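Local atomic coordinates of citrate lyase, subunit 1 (Methanosaeta concilii, PDB entry 6HXI), a protein that probably catalyses the ATP-dependent conversion of citrate and coenzyme A to acetyl-CoA and oxaloacetate, and is seen here with bound coenzyme A. Residues C[174-186]-C[198-210]. Residues are numbered along the deposited sequence; the frame is centred on the assembly and turned at random.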
loop_
_atom_site.group_PDB
_atom_site.type_symbol
_atom_site.label_atom_id
_atom_site.label_comp_id
_atom_site.label_asym_id
_atom_site.label_seq_id
_atom_site.Cartn_x
_atom_site.Cartn_y
_atom_site.Cartn_z
ATOM N N ASP C 174 -33.261 -79.098 9.669
ATOM C CA ASP C 174 -33.468 -77.661 9.843
ATOM C C ASP C 174 -32.359 -77.061 10.701
ATOM O O ASP C 174 -31.882 -75.973 10.367
ATOM C CB ASP C 174 -34.851 -77.365 10.460
ATOM C CG ASP C 174 -36.048 -77.862 9.658
ATOM O OD1 ASP C 174 -36.155 -77.505 8.461
ATOM O OD2 ASP C 174 -36.917 -78.549 10.248
ATOM N N LYS C 175 -31.920 -77.783 11.777
ATOM C CA LYS C 175 -30.856 -77.328 12.695
ATOM C C LYS C 175 -29.526 -77.073 11.997
ATOM O O LYS C 175 -28.954 -76.005 12.213
ATOM C CB LYS C 175 -30.673 -78.259 13.907
ATOM C CG LYS C 175 -31.403 -77.799 15.178
ATOM C CD LYS C 175 -32.921 -78.066 15.151
ATOM C CE LYS C 175 -33.622 -77.555 16.389
ATOM N NZ LYS C 175 -35.101 -77.631 16.260
ATOM N N ARG C 176 -29.067 -78.005 11.120
ATOM C CA ARG C 176 -27.820 -77.838 10.368
ATOM C C ARG C 176 -27.797 -76.538 9.576
ATOM O O ARG C 176 -26.773 -75.861 9.590
ATOM C CB ARG C 176 -27.548 -79.023 9.451
ATOM C CG ARG C 176 -26.114 -79.090 8.948
ATOM C CD ARG C 176 -26.009 -80.098 7.835
ATOM N NE ARG C 176 -24.618 -80.440 7.560
ATOM C CZ ARG C 176 -24.218 -81.155 6.516
ATOM N NH1 ARG C 176 -22.930 -81.422 6.344
ATOM N NH2 ARG C 176 -25.102 -81.607 5.634
ATOM N N ALA C 177 -28.917 -76.173 8.915
ATOM C CA ALA C 177 -29.026 -74.927 8.153
ATOM C C ALA C 177 -29.086 -73.704 9.087
ATOM O O ALA C 177 -28.541 -72.651 8.748
ATOM C CB ALA C 177 -30.246 -74.963 7.250
ATOM N N LEU C 178 -29.731 -73.863 10.264
ATOM C CA LEU C 178 -29.880 -72.804 11.270
ATOM C C LEU C 178 -28.565 -72.488 11.956
ATOM O O LEU C 178 -28.319 -71.322 12.254
ATOM C CB LEU C 178 -30.956 -73.155 12.321
ATOM C CG LEU C 178 -32.419 -73.063 11.887
ATOM C CD1 LEU C 178 -33.289 -73.968 12.735
ATOM C CD2 LEU C 178 -32.923 -71.631 11.925
ATOM N N VAL C 179 -27.720 -73.512 12.201
ATOM C CA VAL C 179 -26.400 -73.347 12.824
ATOM C C VAL C 179 -25.423 -72.751 11.796
ATOM O O VAL C 179 -24.631 -71.886 12.152
ATOM C CB VAL C 179 -25.856 -74.640 13.508
ATOM C CG1 VAL C 179 -24.543 -74.358 14.226
ATOM C CG2 VAL C 179 -26.861 -75.206 14.503
ATOM N N GLU C 180 -25.485 -73.225 10.522
ATOM C CA GLU C 180 -24.676 -72.750 9.387
ATOM C C GLU C 180 -24.885 -71.234 9.245
ATOM O O GLU C 180 -23.908 -70.496 9.209
ATOM C CB GLU C 180 -25.106 -73.488 8.098
ATOM C CG GLU C 180 -24.572 -72.916 6.792
ATOM C CD GLU C 180 -25.125 -73.554 5.529
ATOM O OE1 GLU C 180 -26.337 -73.871 5.493
ATOM O OE2 GLU C 180 -24.350 -73.711 4.558
ATOM N N GLU C 181 -26.161 -70.787 9.252
ATOM C CA GLU C 181 -26.572 -69.394 9.153
ATOM C C GLU C 181 -26.154 -68.590 10.390
ATOM O O GLU C 181 -25.716 -67.436 10.246
ATOM C CB GLU C 181 -28.086 -69.288 8.900
ATOM C CG GLU C 181 -28.452 -69.344 7.421
ATOM C CD GLU C 181 -29.682 -70.150 7.027
ATOM O OE1 GLU C 181 -30.788 -69.862 7.544
ATOM O OE2 GLU C 181 -29.546 -71.040 6.153
ATOM N N PHE C 182 -26.276 -69.202 11.596
ATOM C CA PHE C 182 -25.917 -68.548 12.850
ATOM C C PHE C 182 -24.420 -68.287 12.986
ATOM O O PHE C 182 -24.030 -67.179 13.403
ATOM C CB PHE C 182 -26.475 -69.310 14.073
ATOM C CG PHE C 182 -25.901 -68.865 15.399
ATOM C CD1 PHE C 182 -26.214 -67.619 15.927
ATOM C CD2 PHE C 182 -24.981 -69.656 16.078
ATOM C CE1 PHE C 182 -25.645 -67.187 17.124
ATOM C CE2 PHE C 182 -24.406 -69.220 17.274
ATOM C CZ PHE C 182 -24.750 -67.991 17.791
ATOM N N ILE C 183 -23.582 -69.287 12.647
ATOM C CA ILE C 183 -22.118 -69.148 12.781
ATOM C C ILE C 183 -21.547 -68.262 11.652
ATOM O O ILE C 183 -20.522 -67.601 11.863
ATOM C CB ILE C 183 -21.370 -70.498 12.972
ATOM C CG1 ILE C 183 -21.273 -71.327 11.668
ATOM C CG2 ILE C 183 -22.006 -71.318 14.128
ATOM C CD1 ILE C 183 -20.338 -72.569 11.795
ATOM N N THR C 184 -22.262 -68.193 10.489
ATOM C CA THR C 184 -21.899 -67.329 9.352
ATOM C C THR C 184 -22.122 -65.870 9.770
ATOM O O THR C 184 -21.274 -65.022 9.493
ATOM C CB THR C 184 -22.660 -67.750 8.066
ATOM O OG1 THR C 184 -22.167 -69.026 7.649
ATOM C CG2 THR C 184 -22.490 -66.765 6.909
ATOM N N ALA C 185 -23.258 -65.600 10.455
ATOM C CA ALA C 185 -23.647 -64.293 10.992
ATOM C C ALA C 185 -22.702 -63.888 12.127
ATOM O O ALA C 185 -22.299 -62.726 12.205
ATOM C CB ALA C 185 -25.076 -64.352 11.504
ATOM N N LEU C 186 -22.335 -64.862 12.988
ATOM C CA LEU C 186 -21.433 -64.658 14.123
ATOM C C LEU C 186 -20.051 -64.227 13.659
ATOM O O LEU C 186 -19.460 -63.356 14.294
ATOM C CB LEU C 186 -21.350 -65.898 15.019
ATOM C CG LEU C 186 -20.770 -65.671 16.420
ATOM C CD1 LEU C 186 -21.790 -65.024 17.330
ATOM C CD2 LEU C 186 -20.295 -66.977 17.021
ATOM N N VAL C 198 -14.384 -64.617 20.631
ATOM C CA VAL C 198 -15.792 -64.814 20.994
ATOM C C VAL C 198 -16.022 -66.284 21.295
ATOM O O VAL C 198 -15.536 -67.147 20.563
ATOM C CB VAL C 198 -16.842 -64.199 20.006
ATOM C CG1 VAL C 198 -16.869 -64.922 18.656
ATOM C CG2 VAL C 198 -18.230 -64.186 20.617
ATOM N N GLU C 199 -16.726 -66.568 22.388
ATOM C CA GLU C 199 -17.050 -67.928 22.785
ATOM C C GLU C 199 -18.462 -67.998 23.341
ATOM O O GLU C 199 -18.775 -67.318 24.320
ATOM C CB GLU C 199 -16.050 -68.433 23.822
ATOM C CG GLU C 199 -16.264 -69.871 24.260
ATOM C CD GLU C 199 -15.691 -70.150 25.631
ATOM O OE1 GLU C 199 -14.445 -70.208 25.750
ATOM O OE2 GLU C 199 -16.484 -70.260 26.594
ATOM N N ILE C 200 -19.311 -68.822 22.708
ATOM C CA ILE C 200 -20.665 -69.087 23.156
ATOM C C ILE C 200 -20.661 -70.561 23.546
ATOM O O ILE C 200 -20.687 -71.453 22.686
ATOM C CB ILE C 200 -21.788 -68.688 22.165
ATOM C CG1 ILE C 200 -21.594 -67.228 21.670
ATOM C CG2 ILE C 200 -23.147 -68.856 22.856
ATOM C CD1 ILE C 200 -22.272 -66.912 20.382
ATOM N N ASN C 201 -20.513 -70.784 24.863
ATOM C CA ASN C 201 -20.391 -72.091 25.470
ATOM C C ASN C 201 -21.279 -72.205 26.713
ATOM O O ASN C 201 -20.840 -71.896 27.827
ATOM C CB ASN C 201 -18.914 -72.390 25.798
ATOM C CG ASN C 201 -18.631 -73.813 26.221
ATOM O OD1 ASN C 201 -19.271 -74.771 25.771
ATOM N ND2 ASN C 201 -17.607 -73.984 27.043
ATOM N N PRO C 202 -22.545 -72.627 26.541
ATOM C CA PRO C 202 -23.186 -73.092 25.303
ATOM C C PRO C 202 -24.212 -72.123 24.667
ATOM O O PRO C 202 -24.553 -71.083 25.235
ATOM C CB PRO C 202 -23.870 -74.383 25.786
ATOM C CG PRO C 202 -24.218 -74.109 27.272
ATOM C CD PRO C 202 -23.431 -72.869 27.693
ATOM N N PHE C 203 -24.675 -72.461 23.460
ATOM C CA PHE C 203 -25.779 -71.792 22.792
ATOM C C PHE C 203 -26.899 -72.831 22.602
ATOM O O PHE C 203 -26.625 -74.028 22.667
ATOM C CB PHE C 203 -25.375 -71.071 21.491
ATOM C CG PHE C 203 -25.081 -71.869 20.242
ATOM C CD1 PHE C 203 -26.089 -72.155 19.327
ATOM C CD2 PHE C 203 -23.777 -72.213 19.911
ATOM C CE1 PHE C 203 -25.809 -72.848 18.145
ATOM C CE2 PHE C 203 -23.496 -72.904 18.724
ATOM C CZ PHE C 203 -24.515 -73.213 17.848
ATOM N N THR C 204 -28.159 -72.383 22.465
ATOM C CA THR C 204 -29.318 -73.264 22.291
ATOM C C THR C 204 -30.353 -72.664 21.327
ATOM O O THR C 204 -30.155 -71.586 20.759
ATOM C CB THR C 204 -29.944 -73.660 23.663
ATOM O OG1 THR C 204 -28.921 -74.032 24.588
ATOM C CG2 THR C 204 -30.960 -74.805 23.543
ATOM N N PHE C 205 -31.471 -73.396 21.166
ATOM C CA PHE C 205 -32.621 -73.066 20.346
ATOM C C PHE C 205 -33.855 -72.742 21.183
ATOM O O PHE C 205 -34.109 -73.379 22.207
ATOM C CB PHE C 205 -32.914 -74.214 19.367
ATOM C CG PHE C 205 -31.893 -74.313 18.262
ATOM C CD1 PHE C 205 -32.035 -73.574 17.092
ATOM C CD2 PHE C 205 -30.779 -75.136 18.395
ATOM C CE1 PHE C 205 -31.090 -73.664 16.071
ATOM C CE2 PHE C 205 -29.825 -75.214 17.377
ATOM C CZ PHE C 205 -29.986 -74.476 16.223
ATOM N N SER C 206 -34.591 -71.716 20.738
ATOM C CA SER C 206 -35.862 -71.242 21.282
ATOM C C SER C 206 -36.770 -71.292 20.063
ATOM O O SER C 206 -36.880 -70.308 19.325
ATOM C CB SER C 206 -35.725 -69.812 21.799
ATOM O OG SER C 206 -36.842 -69.444 22.591
ATOM N N GLY C 207 -37.301 -72.484 19.798
ATOM C CA GLY C 207 -38.095 -72.763 18.610
ATOM C C GLY C 207 -37.167 -72.866 17.415
ATOM O O GLY C 207 -36.306 -73.751 17.375
ATOM N N ARG C 208 -37.303 -71.932 16.454
ATOM C CA ARG C 208 -36.433 -71.846 15.272
ATOM C C ARG C 208 -35.448 -70.680 15.448
ATOM O O ARG C 208 -34.724 -70.328 14.517
ATOM C CB ARG C 208 -37.245 -71.720 13.966
ATOM C CG ARG C 208 -37.890 -73.032 13.512
ATOM C CD ARG C 208 -38.234 -73.038 12.032
ATOM N NE ARG C 208 -37.203 -73.701 11.230
ATOM C CZ ARG C 208 -36.228 -73.067 10.582
ATOM N NH1 ARG C 208 -36.142 -71.743 10.626
ATOM N NH2 ARG C 208 -35.337 -73.753 9.879
ATOM N N GLY C 209 -35.431 -70.116 16.657
ATOM C CA GLY C 209 -34.558 -69.019 17.053
ATOM C C GLY C 209 -33.291 -69.506 17.725
ATOM O O GLY C 209 -33.189 -70.689 18.071
ATOM N N ILE C 210 -32.315 -68.596 17.921
ATOM C CA ILE C 210 -31.020 -68.951 18.507
ATOM C C ILE C 210 -30.725 -68.132 19.795
ATOM O O ILE C 210 -30.805 -66.903 19.783
ATOM C CB ILE C 210 -29.913 -68.882 17.408
ATOM C CG1 ILE C 210 -28.700 -69.748 17.772
ATOM C CG2 ILE C 210 -29.514 -67.458 17.008
ATOM C CD1 ILE C 210 -28.732 -71.047 17.067
#
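Val198 CG1, on the strand that runs nearly antiparallel to helix 174-186, lightly touches Leu186 CD2; two residues on, CD1 of Ile200 lies 3.6 Å from Leu186 CD1. The same Ile200 methyl abuts the rim of the Phe182 ring at CZ. After the corner at Asn201 and the cis-peptide before Pro202, Phe203 has its CG between backbone N and carbonyl carbon (chi1 74°), which turns one face of its ring to Phe182. Phe182 CE2 sits over the centre of that ring, the two planes inclined at 45°, and Val179 CG1 closes in at the edge, 3.8 Å from Phe203 CZ. Phe205 receives Lys175 CG over one face, 4.0 Å from the ring centroid; at its edge are Leu178 CB and Val179 CG2, the latter 3.6 Å from Phe205 CZ. Within the type II' turn Ser206-Gly209, Arg208 bends at chi3 (97°) and lays one guanidinium face on Leu178, whose CD1 is 3.5 Å from Arg208 NH2. Asp174 OD1 remains 4.1 Å from Arg208 NH2, too far for a salt bridge. Ile210 covers one face of Phe182, with CG1 3.8 Å from its centroid. An alanine in place of Phe182 is likely to open a gap between Ile200, Phe203 and Ile210, leaving that face of Phe203 without the Phe182 ring against it. Ile183 touches Val120 and Ile131, and Val179 touches Phe133, so the helix packs on the antiparallel sheet of the ATP-grasp region. With no hydrogen bond between 174-186 and 198-210, cohesion rests on apolar and CH-pi contacts, and charge probably adds little, at the solvent-facing end.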